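Local coordinates for putative phosphatase (DUF442) (Shewanella putrefaciens CN-32, PDB 3GXH), which is a putative phosphatase of the tyrosine and dual-specificity phosphatase clan, probably hydrolysing phosphate esters on a substrate that remains unknown, at residues Pro20-Ser25 and Tyr115-Lys120; Val102-Leu105 and Arg109-Ala112; Val43-Met48 and Ala90-His95; Pro80-Val85 and Leu148-Ala153; Ser25-Glu30 and Pro57-Leu62. All coordinates share one frame; numbering follows the deposited sequence. Where two conformers were deposited one is given.

Contact 1: residues Pro20-Ser25 and Tyr115-Lys120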
# COMPACT_ATOMS: atom_id res chain seq x y z
N PRO A 20 -8.24 -0.35 -10.69
CA PRO A 20 -7.43 -0.25 -11.90
C PRO A 20 -6.15 0.63 -11.78
O PRO A 20 -5.14 0.26 -12.43
CB PRO A 20 -8.43 0.28 -12.94
CG PRO A 20 -9.74 -0.41 -12.49
CD PRO A 20 -9.69 -0.28 -10.98
N GLN A 21 -6.15 1.67 -10.94
CA GLN A 21 -4.92 2.50 -10.67
C GLN A 21 -4.24 2.33 -9.28
O GLN A 21 -3.43 3.17 -8.88
CB GLN A 21 -5.18 4.00 -10.87
CG GLN A 21 -5.77 4.41 -12.25
CD GLN A 21 -5.96 5.98 -12.40
OE1 GLN A 21 -6.73 6.62 -11.66
NE2 GLN A 21 -5.17 6.56 -13.26
N LEU A 22 -4.67 1.34 -8.49
CA LEU A 22 -4.05 1.14 -7.17
C LEU A 22 -3.71 -0.34 -7.00
O LEU A 22 -4.58 -1.21 -6.98
CB LEU A 22 -5.02 1.53 -6.05
CG LEU A 22 -4.44 1.42 -4.66
CD1 LEU A 22 -3.21 2.29 -4.44
CD2 LEU A 22 -5.61 1.75 -3.65
N LEU A 23 -2.42 -0.61 -6.81
CA LEU A 23 -1.88 -1.87 -6.41
C LEU A 23 -1.49 -1.80 -4.95
O LEU A 23 -1.06 -0.76 -4.46
CB LEU A 23 -0.64 -2.19 -7.23
CG LEU A 23 -0.80 -2.30 -8.72
CD1 LEU A 23 0.53 -2.57 -9.38
CD2 LEU A 23 -1.83 -3.40 -9.06
N SER A 24 -1.62 -2.91 -4.23
CA SER A 24 -1.04 -3.07 -2.89
C SER A 24 -0.14 -4.30 -2.93
O SER A 24 -0.41 -5.24 -3.67
CB SER A 24 -2.11 -3.18 -1.81
OG SER A 24 -2.86 -4.40 -1.94
N SER A 25 0.92 -4.31 -2.15
CA SER A 25 1.79 -5.48 -2.11
C SER A 25 2.66 -5.53 -0.89
O SER A 25 2.71 -4.60 -0.08
CB SER A 25 2.68 -5.54 -3.35
OG SER A 25 3.76 -4.62 -3.35
N TYR A 115 -7.89 -0.28 1.88
CA TYR A 115 -9.29 -0.41 2.27
C TYR A 115 -9.82 0.93 2.78
O TYR A 115 -10.89 1.38 2.36
CB TYR A 115 -9.43 -1.47 3.35
CG TYR A 115 -10.78 -1.46 4.00
CD1 TYR A 115 -11.89 -1.90 3.29
CD2 TYR A 115 -10.96 -0.95 5.28
CE1 TYR A 115 -13.15 -1.86 3.85
CE2 TYR A 115 -12.23 -0.91 5.87
CZ TYR A 115 -13.31 -1.36 5.15
OH TYR A 115 -14.58 -1.33 5.75
N LEU A 116 -9.06 1.59 3.67
CA LEU A 116 -9.55 2.83 4.22
C LEU A 116 -9.67 3.90 3.15
O LEU A 116 -10.61 4.74 3.20
CB LEU A 116 -8.66 3.30 5.36
CG LEU A 116 -8.83 2.45 6.63
CD1 LEU A 116 -7.79 2.88 7.66
CD2 LEU A 116 -10.25 2.51 7.24
N TYR A 117 -8.76 3.91 2.19
CA TYR A 117 -8.79 4.87 1.12
C TYR A 117 -10.01 4.66 0.25
O TYR A 117 -10.73 5.62 -0.08
CB TYR A 117 -7.51 4.78 0.28
CG TYR A 117 -7.58 5.54 -1.02
CD1 TYR A 117 -7.42 6.92 -1.02
CD2 TYR A 117 -7.86 4.88 -2.24
CE1 TYR A 117 -7.49 7.63 -2.22
CE2 TYR A 117 -7.94 5.61 -3.44
CZ TYR A 117 -7.74 6.96 -3.40
OH TYR A 117 -7.86 7.65 -4.59
N GLN A 118 -10.24 3.44 -0.15
CA GLN A 118 -11.40 3.17 -0.99
C GLN A 118 -12.70 3.50 -0.25
O GLN A 118 -13.65 4.03 -0.84
CB GLN A 118 -11.40 1.75 -1.50
CG GLN A 118 -10.19 1.48 -2.41
CD GLN A 118 -10.15 0.10 -3.02
OE1 GLN A 118 -10.58 -0.90 -2.41
NE2 GLN A 118 -9.58 0.02 -4.24
N LEU A 119 -12.72 3.16 1.03
CA LEU A 119 -13.90 3.45 1.86
C LEU A 119 -14.16 4.95 1.90
O LEU A 119 -15.29 5.41 1.66
CB LEU A 119 -13.68 2.84 3.25
CG LEU A 119 -14.86 2.97 4.20
CD1 LEU A 119 -16.04 2.16 3.65
CD2 LEU A 119 -14.44 2.46 5.57
N LYS A 120 -13.13 5.76 2.12
CA LYS A 120 -13.36 7.21 2.24
C LYS A 120 -13.65 7.88 0.90
O LYS A 120 -14.33 8.94 0.85
CB LYS A 120 -12.18 7.87 2.95
CG LYS A 120 -11.03 8.11 2.06
CD LYS A 120 -11.01 9.49 1.39
CE LYS A 120 -9.62 9.70 0.79
NZ LYS A 120 -9.57 10.87 -0.12
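The side-chain amide nitrogen of Q118, hydrogen-bonded to the carbonyl oxygen of Q18, also lies beside a leucine: NE2 of Q118 is 4.4 Å from CD2 of L22. A glutamine suits this place because its two methylenes carry the amide from helix 108-120 to the backbone carbonyl of Q18 in the outermost strand 16-19. The chain is extended through CB and CG (chi2 -177°), which brings the amide out from the helix.

The same L22 methyl is the apolar half of the contact. CD2 of L22 comes to 4.1 Å from CD2 of the Y117 ring, approaching it at a slant, so that this is plain van der Waals packing without a stacked geometry. L22 turns its CG beside its own carbonyl carbon (chi1 -176°), and the branched end then reaches the helix between Y117 and Q118. A phenol works well next to it, since the ring carbons pack inward on F88, F89 and M92. On the next strand position but one, OG of S24 is hydrogen-bonded with Q18, Q16 and N107.

L22 thus faces helix 108-120 from strand 22-25, which runs between 16-19 and 100-103 in the sheet. L23 points to the other face, where it meets L101, and M92 of helix 82-94 also packs against L22.

Contact 2: residues Val102-Leu105 and Arg109-Ala112. With SO4 (sulfate ion), chain D.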
# COMPACT_ATOMS: atom_id res chain seq x y z
N VAL A 102 1.00 0.92 -3.27
CA VAL A 102 1.28 1.10 -1.84
C VAL A 102 1.74 -0.25 -1.32
O VAL A 102 1.09 -1.27 -1.60
CB VAL A 102 0.11 1.70 -1.07
CG1 VAL A 102 -1.19 0.86 -1.20
CG2 VAL A 102 0.46 1.99 0.38
N HIS A 103 2.85 -0.28 -0.60
CA HIS A 103 3.38 -1.55 -0.12
C HIS A 103 3.99 -1.49 1.24
O HIS A 103 4.30 -0.43 1.77
CB HIS A 103 4.41 -2.10 -1.12
CG HIS A 103 5.78 -1.52 -0.95
ND1 HIS A 103 6.69 -2.07 -0.05
CD2 HIS A 103 6.41 -0.49 -1.55
CE1 HIS A 103 7.81 -1.36 -0.11
NE2 HIS A 103 7.66 -0.39 -0.99
N CYS A 104 4.24 -2.67 1.76
CA CYS A 104 5.01 -2.83 2.97
C CYS A 104 5.82 -4.13 2.81
O CYS A 104 6.38 -4.34 1.70
CB CYS A 104 4.12 -2.80 4.22
SG CYS A 104 2.62 -3.79 3.96
N LEU A 105 5.94 -4.98 3.82
CA LEU A 105 6.69 -6.23 3.64
C LEU A 105 5.81 -7.35 3.14
O LEU A 105 6.20 -8.07 2.24
CB LEU A 105 7.38 -6.65 4.94
CG LEU A 105 8.18 -7.95 4.91
CD1 LEU A 105 9.22 -7.93 3.83
CD2 LEU A 105 8.78 -8.25 6.28
N ARG A 109 -0.14 -3.78 6.39
CA ARG A 109 -0.33 -2.33 6.48
C ARG A 109 -0.97 -1.80 5.19
O ARG A 109 -1.96 -1.01 5.24
CB ARG A 109 0.99 -1.58 6.68
CG ARG A 109 1.62 -1.73 8.03
CD ARG A 109 3.12 -1.42 7.80
NE ARG A 109 3.99 -1.32 8.96
CZ ARG A 109 4.63 -2.33 9.51
NH1 ARG A 109 4.37 -3.60 9.20
NH2 ARG A 109 5.49 -2.09 10.48
N ALA A 110 -0.43 -2.15 4.02
CA ALA A 110 -0.86 -1.58 2.76
C ALA A 110 -2.28 -1.95 2.37
O ALA A 110 -3.03 -1.10 1.90
CB ALA A 110 0.17 -1.88 1.62
N SER A 111 -2.68 -3.19 2.56
CA SER A 111 -4.06 -3.57 2.21
C SER A 111 -5.07 -2.89 3.17
O SER A 111 -6.16 -2.52 2.71
CB SER A 111 -4.25 -5.09 2.19
OG SER A 111 -4.10 -5.68 3.48
N ALA A 112 -4.69 -2.70 4.43
CA ALA A 112 -5.54 -1.99 5.40
C ALA A 112 -5.71 -0.52 4.97
O ALA A 112 -6.79 0.02 4.98
CB ALA A 112 -4.99 -2.12 6.82
S SO4 D . 3.42 -5.95 6.90
O1 SO4 D . 2.76 -6.83 5.99
O2 SO4 D . 3.76 -6.63 8.15
O3 SO4 D . 4.65 -5.45 6.30
O4 SO4 D . 2.56 -4.77 7.13
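What is probably the phosphate-binding loop of a tyrosine phosphatase-like fold lies here, between strand 100-103 and helix 108-120. The classical signature is a cysteine and an arginine separated by five residues; C104 and R109 are separated by four. A sulfate, probably from the crystallisation liquor, occupies the loop.

The sulfur of C104 is directed at the start of the helix. It accepts a hydrogen bond from the backbone N of A110 (N to SG 3.5 Å, 159° at the hydrogen), and its chi1 of 43° turns it inward between backbone N and carbonyl carbon. SG of C104 is 3.3 Å from sulfate O4. That oxygen is gripped twice by R109, from backbone N at 3.0 Å and from NH1 at 3.0 Å, and it meets the guanidinium at the edge. L105 N donates to sulfate O3 at 2.8 Å, and the backbone N atoms of A106 and Y108 add further bonds. NE of R109 is tied to the carbonyl of V75, which fixes the rotation of the guanidinium.

A110 has only a methyl, which allows the helix close to the strand: its CB is 3.4 Å from V102 O. H103 steadies the loop from behind, with ND1 bonded to C104 O (2.9 Å, 175°) in the ring plane and NE2 bonded to E59.

Backbone N-H groups, a helix start and an arginine converge on one tetrahedral anion, an arrangement consistent with binding a substrate phosphate, with C104 placed where the family's nucleophile lies.

Contact 3: residues Val43-Met48 and Ala90-His95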
# COMPACT_ATOMS: atom_id res chain seq x y z
N VAL A 43 4.04 5.78 -9.17
CA VAL A 43 4.41 6.22 -7.83
C VAL A 43 4.43 4.99 -6.93
O VAL A 43 3.53 4.14 -7.00
CB VAL A 43 3.34 7.16 -7.29
CG1 VAL A 43 3.77 7.73 -5.91
CG2 VAL A 43 2.93 8.27 -8.29
N VAL A 44 5.44 4.91 -6.06
CA VAL A 44 5.50 3.90 -5.05
C VAL A 44 5.40 4.56 -3.68
O VAL A 44 6.21 5.48 -3.42
CB VAL A 44 6.81 3.09 -5.12
CG1 VAL A 44 6.89 2.11 -3.93
CG2 VAL A 44 6.90 2.32 -6.44
N ILE A 45 4.43 4.15 -2.87
CA ILE A 45 4.21 4.63 -1.52
C ILE A 45 4.59 3.50 -0.59
O ILE A 45 3.97 2.45 -0.60
CB ILE A 45 2.77 5.13 -1.27
CG1 ILE A 45 2.40 6.20 -2.31
CG2 ILE A 45 2.65 5.61 0.18
CD1 ILE A 45 0.97 6.67 -2.17
N ASN A 46 5.65 3.71 0.19
CA ASN A 46 6.25 2.69 1.06
C ASN A 46 5.86 2.98 2.48
O ASN A 46 6.16 4.05 3.03
CB ASN A 46 7.76 2.76 0.93
CG ASN A 46 8.49 1.77 1.80
OD1 ASN A 46 7.89 0.81 2.35
ND2 ASN A 46 9.79 2.05 1.98
N LEU A 47 5.14 2.03 3.09
CA LEU A 47 4.70 2.09 4.51
C LEU A 47 5.61 1.31 5.47
O LEU A 47 5.37 1.30 6.66
CB LEU A 47 3.27 1.56 4.67
CG LEU A 47 2.21 2.14 3.76
CD1 LEU A 47 0.86 1.51 4.05
CD2 LEU A 47 2.11 3.69 3.81
N MSE A 48 6.62 0.64 4.92
CA MSE A 48 7.53 -0.17 5.72
C MSE A 48 8.64 0.68 6.32
O MSE A 48 9.41 1.27 5.60
CB MSE A 48 8.13 -1.25 4.82
CG MSE A 48 9.20 -2.10 5.46
SE MSE A 48 9.82 -3.43 4.20
CE MSE A 48 10.77 -4.61 5.43
N ALA A 90 -3.46 12.06 1.81
CA ALA A 90 -2.95 13.28 1.20
C ALA A 90 -2.00 12.97 0.07
O ALA A 90 -2.00 13.66 -0.95
CB ALA A 90 -2.29 14.20 2.25
N ALA A 91 -1.17 11.94 0.23
CA ALA A 91 -0.27 11.56 -0.84
C ALA A 91 -1.05 11.07 -2.07
O ALA A 91 -0.72 11.38 -3.21
CB ALA A 91 0.72 10.49 -0.37
N MSE A 92 -2.09 10.29 -1.83
CA MSE A 92 -2.96 9.87 -2.95
C MSE A 92 -3.57 11.06 -3.67
O MSE A 92 -3.47 11.15 -4.89
CB MSE A 92 -4.05 8.92 -2.44
CG MSE A 92 -3.56 7.59 -1.94
SE MSE A 92 -2.78 6.46 -3.32
CE MSE A 92 -4.44 6.07 -4.30
N ASP A 93 -4.09 12.02 -2.92
CA ASP A 93 -4.66 13.19 -3.58
C ASP A 93 -3.62 13.96 -4.39
O ASP A 93 -3.95 14.53 -5.45
CB ASP A 93 -5.32 14.14 -2.58
CG ASP A 93 -6.16 15.20 -3.28
OD1 ASP A 93 -7.03 14.80 -4.10
OD2 ASP A 93 -5.93 16.41 -3.05
N GLN A 94 -2.38 14.00 -3.93
CA GLN A 94 -1.32 14.70 -4.65
C GLN A 94 -0.85 13.99 -5.90
O GLN A 94 -0.07 14.55 -6.68
CB GLN A 94 -0.10 14.93 -3.75
CG GLN A 94 -0.26 15.99 -2.73
CD GLN A 94 0.93 16.93 -2.70
OE1 GLN A 94 1.60 17.07 -1.68
NE2 GLN A 94 1.21 17.57 -3.84
N HIS A 95 -1.30 12.75 -6.10
CA HIS A 95 -0.90 11.96 -7.25
C HIS A 95 -2.11 11.51 -7.99
O HIS A 95 -2.19 10.43 -8.56
CB HIS A 95 -0.03 10.77 -6.81
CG HIS A 95 1.28 11.21 -6.27
ND1 HIS A 95 1.51 11.45 -4.94
CD2 HIS A 95 2.43 11.52 -6.91
CE1 HIS A 95 2.75 11.86 -4.77
NE2 HIS A 95 3.33 11.93 -5.96
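V43 overlaps the imidazole of H95, laying CG1 over one face of the ring. The methyl is 4.2 Å from the ring centroid and 9° off its normal, a CH-pi contact. The second methyl sits toward the ring's CD2 corner, CG2 of V43 being 3.6 Å from CD2 of H95. A beta-branched valine suits the strand and offers two methyls to a flat partner, while the imidazole presents a broad face without needing full burial.

The ring is held at its own end. ND1 of H95 donates to the carbonyl oxygen of A91, one turn back, with ND1 to O of 2.8 Å and the oxygen lying close to the ring plane. This bond fixes the ring's rotation and keeps its face toward V43.

Two residues along the strand, I45 sends CD1 to the helix. It packs 3.9 Å from SE of selenomethionine M92 and 4.2 Å from CB of A91. The selenomethionine chain bends at chi2 and chi3, which brings SE beside CD1 of I45, and the small alanine permits the close approach. Strand 43-46 lies between 100-103 and 69-72, so V43 and I45 line one sheet face under helix 82-94, with V71 beside both.

No hydrogen bond joins the two segments. Cohesion rests on dispersion and CH-pi contact, and ND1 of H95 is spent on the last turn of the helix, so no polar bond from it crosses the interface.

Contact 4: residues Pro80-Val85 and Leu148-Ala153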
# COMPACT_ATOMS: atom_id res chain seq x y z
N PRO A 80 -0.09 2.04 14.89
CA PRO A 80 -0.46 2.77 13.71
C PRO A 80 -1.35 3.97 14.04
O PRO A 80 -2.20 3.89 14.92
CB PRO A 80 -1.19 1.75 12.88
CG PRO A 80 -1.84 0.83 13.89
CD PRO A 80 -0.76 0.73 14.95
N LYS A 81 -1.09 5.09 13.39
CA LYS A 81 -1.76 6.33 13.79
C LYS A 81 -2.73 6.81 12.71
O LYS A 81 -2.49 6.67 11.49
CB LYS A 81 -0.72 7.41 14.00
CG LYS A 81 0.35 7.12 15.03
CD LYS A 81 1.01 8.46 15.37
CE LYS A 81 2.08 8.36 16.47
NZ LYS A 81 3.42 8.01 15.87
N VAL A 82 -3.80 7.47 13.16
CA VAL A 82 -4.71 8.13 12.24
C VAL A 82 -3.95 9.11 11.34
O VAL A 82 -4.19 9.20 10.14
CB VAL A 82 -5.84 8.84 12.99
CG1 VAL A 82 -6.57 9.79 12.06
CG2 VAL A 82 -6.77 7.79 13.60
N GLU A 83 -2.94 9.79 11.90
CA GLU A 83 -2.14 10.71 11.15
C GLU A 83 -1.39 10.02 9.99
O GLU A 83 -1.13 10.63 8.94
CB GLU A 83 -1.17 11.40 12.10
CG GLU A 83 0.09 11.98 11.56
CD GLU A 83 0.98 12.50 12.70
OE1 GLU A 83 0.76 13.65 13.12
OE2 GLU A 83 1.84 11.74 13.21
N ASP A 84 -1.01 8.76 10.19
CA ASP A 84 -0.35 8.00 9.11
C ASP A 84 -1.32 7.77 7.95
O ASP A 84 -1.00 7.90 6.78
CB ASP A 84 0.16 6.63 9.57
CG ASP A 84 1.14 6.70 10.74
OD1 ASP A 84 1.94 7.68 10.80
OD2 ASP A 84 1.14 5.72 11.55
N VAL A 85 -2.53 7.37 8.31
CA VAL A 85 -3.59 7.16 7.32
C VAL A 85 -3.87 8.45 6.55
O VAL A 85 -3.93 8.45 5.31
CB VAL A 85 -4.85 6.57 7.95
CG1 VAL A 85 -5.98 6.40 6.90
CG2 VAL A 85 -4.54 5.22 8.62
N LEU A 148 -8.94 1.15 12.24
CA LEU A 148 -9.91 1.00 11.17
C LEU A 148 -11.30 1.53 11.54
O LEU A 148 -11.94 2.22 10.74
CB LEU A 148 -10.00 -0.43 10.69
CG LEU A 148 -8.94 -0.83 9.60
CD1 LEU A 148 -7.51 -0.50 10.03
CD2 LEU A 148 -9.14 -2.31 9.28
N THR A 149 -11.73 1.26 12.76
CA THR A 149 -13.05 1.71 13.23
C THR A 149 -13.06 3.23 13.31
O THR A 149 -14.01 3.88 12.87
CB THR A 149 -13.36 1.09 14.61
OG1 THR A 149 -13.48 -0.34 14.50
CG2 THR A 149 -14.66 1.70 15.23
N GLU A 150 -12.01 3.81 13.85
CA GLU A 150 -11.93 5.27 14.07
C GLU A 150 -11.94 5.99 12.74
O GLU A 150 -12.64 6.99 12.57
CB GLU A 150 -10.65 5.64 14.85
CG GLU A 150 -10.49 7.17 15.12
CD GLU A 150 -9.41 7.53 16.19
OE1 GLU A 150 -8.85 6.61 16.85
OE2 GLU A 150 -9.13 8.74 16.37
N VAL A 151 -11.17 5.49 11.78
CA VAL A 151 -11.05 6.19 10.51
C VAL A 151 -12.32 6.00 9.72
O VAL A 151 -12.76 6.98 9.04
CB VAL A 151 -9.87 5.70 9.68
CG1 VAL A 151 -9.95 6.26 8.21
CG2 VAL A 151 -8.59 6.11 10.29
N SER A 152 -12.93 4.81 9.75
CA SER A 152 -14.18 4.55 9.05
C SER A 152 -15.24 5.52 9.54
O SER A 152 -15.91 6.18 8.74
CB SER A 152 -14.64 3.11 9.24
OG SER A 152 -13.70 2.20 8.69
N ALA A 153 -15.39 5.63 10.86
CA ALA A 153 -16.36 6.59 11.45
C ALA A 153 -16.07 8.06 11.11
O ALA A 153 -17.02 8.83 10.86
CB ALA A 153 -16.46 6.40 12.97
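V85 and V151 point at each other tip to tip, CG1 of V85 lying 4.2 Å from CG1 of V151. One turn earlier, V82 sends CG2 toward the same partner, 4.1 Å from CG2 of V151, so V151 is met by two valines from successive turns of one helix. Compact branched side chains suit such a meeting, because they fill the gap without long flexible arms.

E150 lies differently. Its extended chain crosses V82 at about a right angle, and CD of E150 comes to 3.7 Å from CG2 of V82. Its CG is 4.1 Å from that methyl, so the aliphatic part shields the valine where the charge can remain hydrated. With chi1 at 180° the E150 chain swings clear of its own backbone N and over toward V82.

Each helix also makes polar bonds of its own. K81 is the N-cap of helix 82-94, and its backbone N bonds OD2 of D84 at 3.0 Å, one half of a capping box. On the other helix, L148 O accepts from S152 N and, on the opposite face of its plane, from S152 OG at 2.7 Å.

L147 of helix 142-154 also touches V82 and V85, while F113 of helix 108-120 covers V85. The interface is thus apolar at its centre and charged at its rim, so burial of methyl groups, with no hydrogen bond or salt bridge, joins the helices.

Contact 5: residues Ser25-Glu30 and Pro57-Leu62. With EDO (1,2-ethanediol), chain G.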
# COMPACT_ATOMS: atom_id res chain seq x y z
N SER A 25 0.92 -4.31 -2.15
CA SER A 25 1.79 -5.48 -2.11
C SER A 25 2.66 -5.53 -0.89
O SER A 25 2.71 -4.60 -0.08
CB SER A 25 2.68 -5.54 -3.35
OG SER A 25 3.76 -4.62 -3.35
N GLY A 26 3.37 -6.64 -0.81
CA GLY A 26 4.54 -6.73 0.01
C GLY A 26 5.76 -6.16 -0.66
O GLY A 26 5.69 -5.36 -1.58
N LEU A 27 6.96 -6.55 -0.18
CA LEU A 27 8.16 -5.80 -0.55
C LEU A 27 8.72 -6.22 -1.89
O LEU A 27 9.19 -7.35 -2.01
CB LEU A 27 9.23 -6.01 0.53
CG LEU A 27 10.57 -5.27 0.34
CD1 LEU A 27 10.36 -3.79 0.22
CD2 LEU A 27 11.49 -5.61 1.51
N PRO A 28 8.73 -5.35 -2.89
CA PRO A 28 9.40 -5.70 -4.15
C PRO A 28 10.90 -5.81 -3.97
O PRO A 28 11.44 -5.01 -3.21
CB PRO A 28 9.03 -4.55 -5.13
CG PRO A 28 7.80 -3.94 -4.46
CD PRO A 28 8.13 -4.02 -3.00
N ASN A 29 11.57 -6.78 -4.59
CA ASN A 29 13.01 -6.73 -4.68
C ASN A 29 13.41 -5.74 -5.76
O ASN A 29 12.58 -5.12 -6.42
CB ASN A 29 13.57 -8.14 -4.90
CG ASN A 29 13.19 -8.75 -6.20
OD1 ASN A 29 13.00 -8.08 -7.22
ND2 ASN A 29 13.08 -10.07 -6.18
N GLU A 30 14.70 -5.49 -5.91
CA GLU A 30 15.18 -4.46 -6.78
C GLU A 30 14.71 -4.64 -8.20
O GLU A 30 14.17 -3.71 -8.83
CB GLU A 30 16.72 -4.34 -6.73
CG GLU A 30 17.26 -3.26 -7.66
CD GLU A 30 18.74 -2.96 -7.45
OE1 GLU A 30 19.35 -3.41 -6.44
OE2 GLU A 30 19.32 -2.26 -8.32
N PRO A 57 18.23 -0.83 2.00
CA PRO A 57 18.99 0.26 2.64
C PRO A 57 18.54 1.66 2.11
O PRO A 57 18.61 2.63 2.86
CB PRO A 57 20.41 -0.02 2.25
CG PRO A 57 20.45 -1.51 2.07
CD PRO A 57 19.10 -1.88 1.49
N ASP A 58 18.10 1.73 0.86
CA ASP A 58 17.62 3.00 0.26
C ASP A 58 16.62 2.67 -0.83
O ASP A 58 16.95 2.65 -2.02
CB ASP A 58 18.79 3.77 -0.27
CG ASP A 58 18.43 5.20 -0.69
OD1 ASP A 58 17.22 5.51 -0.73
OD2 ASP A 58 19.35 5.97 -0.98
N GLU A 59 15.40 2.39 -0.39
CA GLU A 59 14.36 2.04 -1.33
C GLU A 59 14.12 3.17 -2.33
O GLU A 59 13.88 2.91 -3.52
CB GLU A 59 13.06 1.64 -0.63
CG GLU A 59 11.98 1.30 -1.69
CD GLU A 59 10.76 0.65 -1.14
OE1 GLU A 59 10.85 -0.32 -0.36
OE2 GLU A 59 9.66 1.11 -1.57
N GLY A 60 14.14 4.40 -1.85
CA GLY A 60 13.87 5.52 -2.76
C GLY A 60 14.83 5.62 -3.93
O GLY A 60 14.45 6.02 -5.03
N LYS A 61 16.10 5.27 -3.69
CA LYS A 61 17.05 5.19 -4.74
C LYS A 61 16.61 4.18 -5.80
O LYS A 61 16.64 4.44 -7.00
CB LYS A 61 18.44 4.84 -4.19
CG LYS A 61 19.51 4.74 -5.25
CD LYS A 61 20.89 4.41 -4.62
CE LYS A 61 22.01 4.33 -5.68
NZ LYS A 61 22.07 3.03 -6.40
N LEU A 62 16.20 3.01 -5.34
CA LEU A 62 15.76 1.98 -6.28
C LEU A 62 14.53 2.42 -7.07
O LEU A 62 14.42 2.18 -8.28
CB LEU A 62 15.46 0.67 -5.57
CG LEU A 62 16.56 0.10 -4.66
CD1 LEU A 62 16.11 -1.28 -4.05
CD2 LEU A 62 17.85 0.01 -5.39
C1 EDO G . 11.42 -9.03 -0.26
O1 EDO G . 11.65 -8.56 -1.41
C2 EDO G . 10.28 -10.07 -0.32
O2 EDO G . 10.10 -10.60 0.98
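E30 meets L62 at every step from CB to the carboxylate. Its CB is 4.1 Å from CD1 of L62, and from there onward it meets the other methyl: CG is 4.0 Å from CD2 of L62, and CD closes to 3.7 Å from that same atom. At the tip OE1 stands 3.9 Å and OE2 4.0 Å from CD2 of L62. The extended glutamate crosses the leucine at about a right angle, its methylenes covering an apolar group while its exposed carboxylate can be hydrated.

The contact lies where two helices begin. N29 is the N-cap of helix 30-38, its side chain capping a backbone N just beyond E30. D58 likewise caps helix 59-65, with K61 N bonded to its OD1 at 3.2 Å from above the carboxylate plane. Short polar side chains serve well there, since the first turn has N-H groups lacking carbonyl partners.

Farther back, L27 and E59 run antiparallel side by side, CD1 of L27 reaching 3.6 Å from OE1 of E59, whose OE2 is taken up by H103. An ethanediol, probably from the crystallisation liquor, donates through O1 to L27 O at 2.8 Å and also bonds R13.

How the contacts relate
Contact 2, which holds the sulfate, lies near the middle of the chain, and the others lie about 10 to 14 Å from it, centre to centre. Contacts 1 and 3 flank it, at about 10 and 11 Å: strand 100-103 is paired with 22-25 on one side and 43-46 on the other, with H103 N 2.9 Å from I45 O. Contact 5 joins the loop through its backbone, L105 O lying 3.0 Å from L27 N. Contact 1 shares helix 108-120 with contact 2, and contact 3 shares helix 82-94 with contact 4. Contact 4 is outlying, its centre about 14 Å from that of contact 2 and about 25 Å from that of contact 5; L116 meets V151 to link contact 1 to it.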